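Local coordinates for poly-beta-1,6-N-acetyl-D-glucosamine N-deacetylase (Aggregatibacter actinomycetemcomitans, PDB 4U10), which probably removes acetyl groups from the N-acetylglucosamine units of poly-beta-1,6-N-acetyl-D-glucosamine, this chain being its metal-binding polysaccharide deacetylase part, at residues H144-P156 / P162-Y174. Numbering follows the deposited sequence.
Sequences HTDNLHHGVRANP and PAVVAPEYKNNRY. With ZN (zinc ion), chain C.
Arg153 runs alongside Tyr169, both side chains pointing the same way. Arg153 CB lies 3.6 Å from Tyr169 O, and CG and CD continue past that same carbonyl. With CG anti to the backbone N (chi1 -169°) and the chain extended to NE, NE donates to Asn155 O. Tyr169 CD2 lies over the centre of one guanidinium face, the two planes 62° apart, and Arg153 NH2 stops 3.6 Å from Tyr169 CE2 while donating to Pro156 O; the two bonds together restrict the group's rotation. The Pro156 side chain crosses that of Tyr169 at about a right angle, its CG over one face of the ring in a CH-pi contact, and presses CD against Tyr174 OH. Between the backbones, Tyr169 N donates to Arg153 O (2.9 Å). Nearer the metal, Gly151 and Pro162 form an antiparallel non-hydrogen-bonded pair in the two-stranded hairpin 151-153/160-162 of the polysaccharide deacetylase domain. Ala163 N bonds almost straight to His150 O (2.9 Å, 171°), and Ala163 CB sits over the His150 ring, 3.5 Å from Val152 CG1. Leu148 CD2 meets this methyl as well, while Leu148 CB touches Val164 CG2. His144 and His149 bind zinc through NE2, each at 2.1 Å, with Asp75 and a water completing the site.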
ATOM      1  N   HIS A 144      -4.185  -4.358  -1.975  1.00 14.25           N
ATOM      2  CA  HIS A 144      -4.722  -3.008  -1.833  1.00 12.38           C
ATOM      3  C   HIS A 144      -6.132  -3.028  -2.435  1.00 12.02           C
ATOM      4  O   HIS A 144      -6.607  -2.019  -2.980  1.00 11.90           O
ATOM      5  CB  HIS A 144      -3.842  -2.048  -2.616  1.00 12.08           C
ATOM      6  CG  HIS A 144      -3.903  -0.602  -2.204  1.00 12.70           C
ATOM      7  ND1 HIS A 144      -3.993  -0.168  -0.896  1.00 13.07           N
ATOM      8  CD2 HIS A 144      -3.672   0.505  -2.943  1.00 13.21           C
ATOM      9  CE1 HIS A 144      -3.898   1.141  -0.863  1.00 14.15           C
ATOM     10  NE2 HIS A 144      -3.680   1.570  -2.094  1.00 14.72           N
ATOM     11  N   THR A 145      -6.829  -4.140  -2.187  1.00 12.01           N
ATOM     12  CA  THR A 145      -8.171  -4.514  -2.670  1.00 12.74           C
ATOM     13  C   THR A 145      -8.072  -4.907  -4.122  1.00 13.47           C
ATOM     14  O   THR A 145      -7.043  -4.713  -4.711  1.00 14.85           O
ATOM     15  CB  THR A 145      -9.288  -3.434  -2.461  1.00 12.55           C
ATOM     16  OG1 THR A 145      -9.099  -2.403  -3.421  1.00 13.45           O
ATOM     17  CG2 THR A 145      -9.163  -2.822  -1.057  1.00 12.56           C
ATOM     18  N   ASP A 146      -9.099  -5.625  -4.612  1.00 13.46           N
ATOM     19  CA  ASP A 146      -9.206  -5.933  -5.994  1.00 13.41           C
ATOM     20  C   ASP A 146      -9.709  -4.705  -6.788  1.00 13.10           C
ATOM     21  O   ASP A 146      -9.043  -4.181  -7.674  1.00 13.69           O
ATOM     22  CB  ASP A 146     -10.098  -7.180  -6.246  1.00 13.14           C
ATOM     23  CG  ASP A 146      -9.783  -7.826  -7.606  1.00 13.53           C
ATOM     24  OD1 ASP A 146      -8.569  -7.908  -7.972  1.00 11.88           O
ATOM     25  OD2 ASP A 146     -10.732  -8.298  -8.251  1.00 14.61           O
ATOM     26  N   ASN A 147     -10.895  -4.284  -6.471  1.00 13.17           N
ATOM     27  CA  ASN A 147     -11.524  -3.142  -7.120  1.00 13.58           C
ATOM     28  C   ASN A 147     -12.324  -2.260  -6.129  1.00 13.92           C
ATOM     29  O   ASN A 147     -13.441  -1.850  -6.397  1.00 14.90           O
ATOM     30  CB  ASN A 147     -12.404  -3.633  -8.255  1.00 13.70           C
ATOM     31  CG  ASN A 147     -12.975  -2.502  -9.068  1.00 14.89           C
ATOM     32  OD1 ASN A 147     -12.394  -1.474  -9.135  1.00 14.68           O
ATOM     33  ND2 ASN A 147     -14.128  -2.678  -9.608  1.00 16.97           N
ATOM     34  N   LEU A 148     -11.731  -1.970  -4.964  1.00 13.63           N
ATOM     35  CA  LEU A 148     -12.328  -1.060  -3.972  1.00 12.22           C
ATOM     36  C   LEU A 148     -11.443   0.165  -3.642  1.00 13.25           C
ATOM     37  O   LEU A 148     -11.519   0.760  -2.536  1.00 11.78           O
ATOM     38  CB  LEU A 148     -12.739  -1.865  -2.725  1.00 12.49           C
ATOM     39  CG  LEU A 148     -13.841  -2.924  -2.874  1.00 11.46           C
ATOM     40  CD1 LEU A 148     -13.938  -3.782  -1.626  1.00 11.86           C
ATOM     41  CD2 LEU A 148     -15.213  -2.361  -3.277  1.00 12.72           C
ATOM     42  N   HIS A 149     -10.655   0.588  -4.636  1.00 12.32           N
ATOM     43  CA  HIS A 149      -9.823   1.759  -4.514  1.00 13.08           C
ATOM     44  C   HIS A 149     -10.534   2.863  -5.254  1.00 14.02           C
ATOM     45  O   HIS A 149      -9.994   3.431  -6.211  1.00 14.84           O
ATOM     46  CB  HIS A 149      -8.503   1.513  -5.171  1.00 12.30           C
ATOM     47  CG  HIS A 149      -7.422   2.418  -4.701  1.00 12.30           C
ATOM     48  ND1 HIS A 149      -7.375   3.756  -4.991  1.00 13.04           N
ATOM     49  CD2 HIS A 149      -6.344   2.169  -3.924  1.00 13.62           C
ATOM     50  CE1 HIS A 149      -6.333   4.301  -4.409  1.00 12.88           C
ATOM     51  NE2 HIS A 149      -5.657   3.345  -3.800  1.00 13.10           N
ATOM     52  N   HIS A 150     -11.800   3.057  -4.901  1.00 16.29           N
ATOM     53  CA  HIS A 150     -12.677   4.090  -5.539  1.00 16.38           C
ATOM     54  C   HIS A 150     -13.729   4.470  -4.513  1.00 15.06           C
ATOM     55  O   HIS A 150     -13.808   3.836  -3.444  1.00 16.71           O
ATOM     56  CB  HIS A 150     -13.331   3.597  -6.834  1.00 18.06           C
ATOM     57  CG  HIS A 150     -14.230   2.396  -6.652  1.00 19.19           C
ATOM     58  ND1 HIS A 150     -15.533   2.488  -6.225  1.00 19.07           N
ATOM     59  CD2 HIS A 150     -13.983   1.073  -6.783  1.00 19.37           C
ATOM     60  CE1 HIS A 150     -16.068   1.284  -6.160  1.00 18.79           C
ATOM     61  NE2 HIS A 150     -15.152   0.410  -6.514  1.00 18.74           N
ATOM     62  N   GLY A 151     -14.503   5.512  -4.801  1.00 14.59           N
ATOM     63  CA  GLY A 151     -15.685   5.836  -4.033  1.00 14.41           C
ATOM     64  C   GLY A 151     -16.959   5.106  -4.412  1.00 15.69           C
ATOM     65  O   GLY A 151     -17.102   4.568  -5.516  1.00 14.10           O
ATOM     66  N   VAL A 152     -17.880   5.079  -3.460  1.00 15.59           N
ATOM     67  CA  VAL A 152     -19.287   4.747  -3.716  1.00 16.52           C
ATOM     68  C   VAL A 152     -20.168   5.898  -3.237  1.00 19.01           C
ATOM     69  O   VAL A 152     -19.838   6.631  -2.268  1.00 19.70           O
ATOM     70  CB  VAL A 152     -19.711   3.503  -2.958  1.00 17.49           C
ATOM     71  CG1 VAL A 152     -18.921   2.294  -3.430  1.00 17.99           C
ATOM     72  CG2 VAL A 152     -19.551   3.727  -1.461  1.00 17.49           C
ATOM     73  N   ARG A 153     -21.316   6.059  -3.880  1.00 19.58           N
ATOM     74  CA  ARG A 153     -22.299   7.020  -3.359  1.00 20.58           C
ATOM     75  C   ARG A 153     -22.733   6.520  -1.998  1.00 19.46           C
ATOM     76  O   ARG A 153     -23.113   5.363  -1.825  1.00 17.57           O
ATOM     77  CB  ARG A 153     -23.443   7.123  -4.337  1.00 23.76           C
ATOM     78  CG  ARG A 153     -24.378   8.280  -4.045  1.00 30.60           C
ATOM     79  CD  ARG A 153     -25.447   8.372  -5.119  1.00 35.53           C
ATOM     80  NE  ARG A 153     -26.661   9.037  -4.643  1.00 43.40           N
ATOM     81  CZ  ARG A 153     -27.860   8.888  -5.218  1.00 57.73           C
ATOM     82  NH1 ARG A 153     -28.027   8.107  -6.284  1.00 53.10           N
ATOM     83  NH2 ARG A 153     -28.919   9.520  -4.722  1.00 68.29           N
ATOM     84  N   ALA A 154     -22.628   7.362  -0.992  1.00 21.02           N
ATOM     85  CA  ALA A 154     -22.874   6.918   0.391  1.00 21.02           C
ATOM     86  C   ALA A 154     -24.188   7.464   1.016  1.00 21.16           C
ATOM     87  O   ALA A 154     -24.496   7.178   2.193  1.00 18.87           O
ATOM     88  CB  ALA A 154     -21.714   7.367   1.241  1.00 22.52           C
ATOM     89  N   ASN A 155     -24.884   8.323   0.265  1.00 20.99           N
ATOM     90  CA  ASN A 155     -26.177   8.842   0.677  1.00 21.55           C
ATOM     91  C   ASN A 155     -27.082   9.371  -0.468  1.00 22.04           C
ATOM     92  O   ASN A 155     -26.663   9.482  -1.628  1.00 21.80           O
ATOM     93  CB  ASN A 155     -26.020   9.818   1.870  1.00 22.15           C
ATOM     94  CG  ASN A 155     -25.575  11.218   1.483  1.00 25.53           C
ATOM     95  OD1 ASN A 155     -25.835  11.718   0.385  1.00 29.56           O
ATOM     96  ND2 ASN A 155     -24.968  11.913   2.443  1.00 29.27           N
ATOM     97  N   PRO A 156     -28.363   9.672  -0.153  1.00 25.85           N
ATOM     98  CA  PRO A 156     -29.206  10.170  -1.275  1.00 26.55           C
ATOM     99  C   PRO A 156     -28.814  11.539  -1.848  1.00 28.17           C
ATOM    100  O   PRO A 156     -29.158  11.835  -2.998  1.00 27.52           O
ATOM    101  CB  PRO A 156     -30.629  10.190  -0.702  1.00 26.76           C
ATOM    102  CG  PRO A 156     -30.571   9.508   0.650  1.00 29.60           C
ATOM    103  CD  PRO A 156     -29.126   9.451   1.090  1.00 27.27           C
ATOM    104  N   PRO A 162     -14.993   6.319   0.491  1.00 23.60           N
ATOM    105  CA  PRO A 162     -14.229   5.160   0.025  1.00 19.83           C
ATOM    106  C   PRO A 162     -15.050   3.930   0.158  1.00 17.47           C
ATOM    107  O   PRO A 162     -15.588   3.679   1.208  1.00 17.07           O
ATOM    108  CB  PRO A 162     -13.011   5.116   0.996  1.00 21.69           C
ATOM    109  CG  PRO A 162     -12.807   6.495   1.434  1.00 22.05           C
ATOM    110  CD  PRO A 162     -14.166   7.194   1.344  1.00 24.95           C
ATOM    111  N   ALA A 163     -15.126   3.152  -0.907  1.00 16.20           N
ATOM    112  CA  ALA A 163     -15.926   1.967  -0.978  1.00 15.83           C
ATOM    113  C   ALA A 163     -15.724   0.956   0.148  1.00 15.88           C
ATOM    114  O   ALA A 163     -16.643   0.231   0.490  1.00 15.85           O
ATOM    115  CB  ALA A 163     -15.713   1.272  -2.357  1.00 16.14           C
ATOM    116  N   VAL A 164     -14.520   0.861   0.690  1.00 16.30           N
ATOM    117  CA  VAL A 164     -14.240  -0.068   1.748  1.00 15.27           C
ATOM    118  C   VAL A 164     -15.063   0.257   3.005  1.00 15.86           C
ATOM    119  O   VAL A 164     -15.474  -0.662   3.696  1.00 14.61           O
ATOM    120  CB  VAL A 164     -12.723  -0.082   2.082  1.00 16.27           C
ATOM    121  CG1 VAL A 164     -12.430  -0.811   3.391  1.00 16.60           C
ATOM    122  CG2 VAL A 164     -11.961  -0.783   0.998  1.00 16.32           C
ATOM    123  N   VAL A 165     -15.335   1.537   3.265  1.00 17.12           N
ATOM    124  CA  VAL A 165     -15.772   1.935   4.609  1.00 19.36           C
ATOM    125  C   VAL A 165     -17.202   2.435   4.702  1.00 23.65           C
ATOM    126  O   VAL A 165     -17.586   2.915   5.784  1.00 24.53           O
ATOM    127  CB  VAL A 165     -14.844   2.975   5.282  1.00 19.40           C
ATOM    128  CG1 VAL A 165     -13.463   2.381   5.504  1.00 20.27           C
ATOM    129  CG2 VAL A 165     -14.758   4.288   4.510  1.00 21.42           C
ATOM    130  N   ALA A 166     -17.989   2.290   3.625  1.00 21.99           N
ATOM    131  CA  ALA A 166     -19.356   2.841   3.562  1.00 22.57           C
ATOM    132  C   ALA A 166     -20.283   1.906   2.807  1.00 21.87           C
ATOM    133  O   ALA A 166     -19.952   1.564   1.685  1.00 20.17           O
ATOM    134  CB  ALA A 166     -19.307   4.181   2.825  1.00 23.82           C
ATOM    135  N   PRO A 167     -21.424   1.465   3.424  1.00 21.25           N
ATOM    136  CA  PRO A 167     -22.438   0.870   2.604  1.00 19.28           C
ATOM    137  C   PRO A 167     -22.842   1.841   1.485  1.00 17.09           C
ATOM    138  O   PRO A 167     -22.977   3.035   1.705  1.00 15.43           O
ATOM    139  CB  PRO A 167     -23.599   0.634   3.572  1.00 22.02           C
ATOM    140  CG  PRO A 167     -23.008   0.699   4.958  1.00 23.39           C
ATOM    141  CD  PRO A 167     -21.962   1.778   4.771  1.00 23.33           C
ATOM    142  N   GLU A 168     -22.986   1.293   0.296  1.00 15.75           N
ATOM    143  CA  GLU A 168     -23.414   1.963  -0.866  1.00 17.20           C
ATOM    144  C   GLU A 168     -24.921   2.266  -0.910  1.00 18.45           C
ATOM    145  O   GLU A 168     -25.742   1.454  -0.537  1.00 19.52           O
ATOM    146  CB  GLU A 168     -23.059   1.091  -2.046  1.00 18.83           C
ATOM    147  CG  GLU A 168     -23.095   1.855  -3.339  1.00 21.23           C
ATOM    148  CD  GLU A 168     -22.641   1.034  -4.543  1.00 21.34           C
ATOM    149  OE1 GLU A 168     -22.466  -0.225  -4.495  1.00 22.42           O
ATOM    150  OE2 GLU A 168     -22.389   1.697  -5.524  1.00 25.17           O
ATOM    151  N   TYR A 169     -25.211   3.448  -1.414  1.00 19.74           N
ATOM    152  CA  TYR A 169     -26.526   3.898  -1.704  1.00 20.49           C
ATOM    153  C   TYR A 169     -26.681   3.900  -3.217  1.00 18.87           C
ATOM    154  O   TYR A 169     -26.044   4.670  -3.884  1.00 19.83           O
ATOM    155  CB  TYR A 169     -26.713   5.316  -1.177  1.00 20.33           C
ATOM    156  CG  TYR A 169     -28.138   5.747  -1.295  1.00 22.47           C
ATOM    157  CD1 TYR A 169     -29.065   5.454  -0.275  1.00 25.19           C
ATOM    158  CD2 TYR A 169     -28.583   6.406  -2.418  1.00 25.15           C
ATOM    159  CE1 TYR A 169     -30.410   5.814  -0.388  1.00 26.44           C
ATOM    160  CE2 TYR A 169     -29.932   6.759  -2.564  1.00 27.00           C
ATOM    161  CZ  TYR A 169     -30.831   6.465  -1.537  1.00 28.05           C
ATOM    162  OH  TYR A 169     -32.141   6.864  -1.652  1.00 24.28           O
ATOM    163  N   LYS A 170     -27.470   2.977  -3.723  1.00 21.52           N
ATOM    164  CA  LYS A 170     -27.778   2.843  -5.162  1.00 22.39           C
ATOM    165  C   LYS A 170     -29.162   2.226  -5.245  1.00 21.61           C
ATOM    166  O   LYS A 170     -29.645   1.580  -4.281  1.00 20.00           O
ATOM    167  CB  LYS A 170     -26.750   1.967  -5.873  1.00 24.85           C
ATOM    168  CG  LYS A 170     -26.656   0.594  -5.289  1.00 27.53           C
ATOM    169  CD  LYS A 170     -25.716  -0.308  -6.057  1.00 28.54           C
ATOM    170  CE  LYS A 170     -25.738  -1.652  -5.375  1.00 32.49           C
ATOM    171  NZ  LYS A 170     -25.426  -1.642  -3.927  1.00 35.22           N
ATOM    172  N   ASN A 171     -29.798   2.418  -6.393  1.00 21.65           N
ATOM    173  CA  ASN A 171     -31.184   1.991  -6.605  1.00 21.79           C
ATOM    174  C   ASN A 171     -32.088   2.565  -5.519  1.00 22.20           C
ATOM    175  O   ASN A 171     -32.973   1.899  -5.032  1.00 20.31           O
ATOM    176  CB  ASN A 171     -31.277   0.477  -6.613  1.00 21.13           C
ATOM    177  CG  ASN A 171     -30.358  -0.187  -7.627  1.00 21.07           C
ATOM    178  OD1 ASN A 171     -30.114   0.302  -8.752  1.00 21.64           O
ATOM    179  ND2 ASN A 171     -29.864  -1.331  -7.243  1.00 20.14           N
ATOM    180  N   ASN A 172     -31.798   3.788  -5.097  1.00 23.40           N
ATOM    181  CA  ASN A 172     -32.552   4.499  -4.076  0.50 24.57           C
ATOM    182  C   ASN A 172     -32.611   3.773  -2.718  1.00 26.52           C
ATOM    183  O   ASN A 172     -33.593   3.848  -1.998  1.00 24.74           O
ATOM    184  CB  ASN A 172     -33.945   4.867  -4.620  0.50 26.02           C
ATOM    185  CG  ASN A 172     -33.878   5.948  -5.701  0.50 26.79           C
ATOM    186  OD1 ASN A 172     -34.326   5.743  -6.828  0.50 27.42           O
ATOM    187  ND2 ASN A 172     -33.301   7.103  -5.357  0.50 27.05           N
ATOM    188  N   ARG A 173     -31.531   3.072  -2.360  1.00 24.68           N
ATOM    189  CA  ARG A 173     -31.465   2.464  -1.040  1.00 28.08           C
ATOM    190  C   ARG A 173     -30.068   2.191  -0.597  1.00 26.15           C
ATOM    191  O   ARG A 173     -29.150   2.120  -1.449  1.00 22.07           O
ATOM    192  CB  ARG A 173     -32.197   1.125  -1.010  1.00 28.66           C
ATOM    193  CG  ARG A 173     -31.400  -0.041  -1.533  1.00 30.95           C
ATOM    194  CD  ARG A 173     -32.002  -1.327  -1.069  1.00 33.30           C
ATOM    195  NE  ARG A 173     -33.298  -1.539  -1.696  1.00 37.55           N
ATOM    196  CZ  ARG A 173     -34.060  -2.620  -1.494  1.00 36.31           C
ATOM    197  NH1 ARG A 173     -33.666  -3.593  -0.683  1.00 33.33           N
ATOM    198  NH2 ARG A 173     -35.232  -2.720  -2.129  1.00 36.76           N
ATOM    199  N   TYR A 174     -29.946   1.989   0.726  1.00 22.41           N
ATOM    200  CA  TYR A 174     -28.675   1.555   1.330  1.00 21.12           C
ATOM    201  C   TYR A 174     -28.521   0.040   1.281  1.00 18.75           C
ATOM    202  O   TYR A 174     -29.452  -0.744   1.484  1.00 19.73           O
ATOM    203  CB  TYR A 174     -28.527   2.045   2.799  1.00 18.22           C
ATOM    204  CG  TYR A 174     -28.483   3.522   2.977  1.00 18.54           C
ATOM    205  CD1 TYR A 174     -27.293   4.195   2.952  1.00 18.32           C
ATOM    206  CD2 TYR A 174     -29.655   4.275   3.186  1.00 17.75           C
ATOM    207  CE1 TYR A 174     -27.244   5.558   3.112  1.00 20.19           C
ATOM    208  CE2 TYR A 174     -29.608   5.648   3.318  1.00 18.09           C
ATOM    209  CZ  TYR A 174     -28.407   6.293   3.310  1.00 18.79           C
ATOM    210  OH  TYR A 174     -28.283   7.668   3.482  1.00 21.06           O
TER
HETATM  211 ZN    ZN C 401      -3.875   3.540  -2.785  1.00 14.83          ZN
HETATM  212  O   HOH W   1     -11.889   2.369  -0.221  1.00 14.00           O
HETATM  213  O   HOH W   2     -22.088   4.256  -5.796  1.00 24.22           O
HETATM  214  O   HOH W   3     -23.578   4.978   3.481  1.00 22.97           O
HETATM  215  O   HOH W   4      -3.741   4.450  -1.149  1.00  6.17           O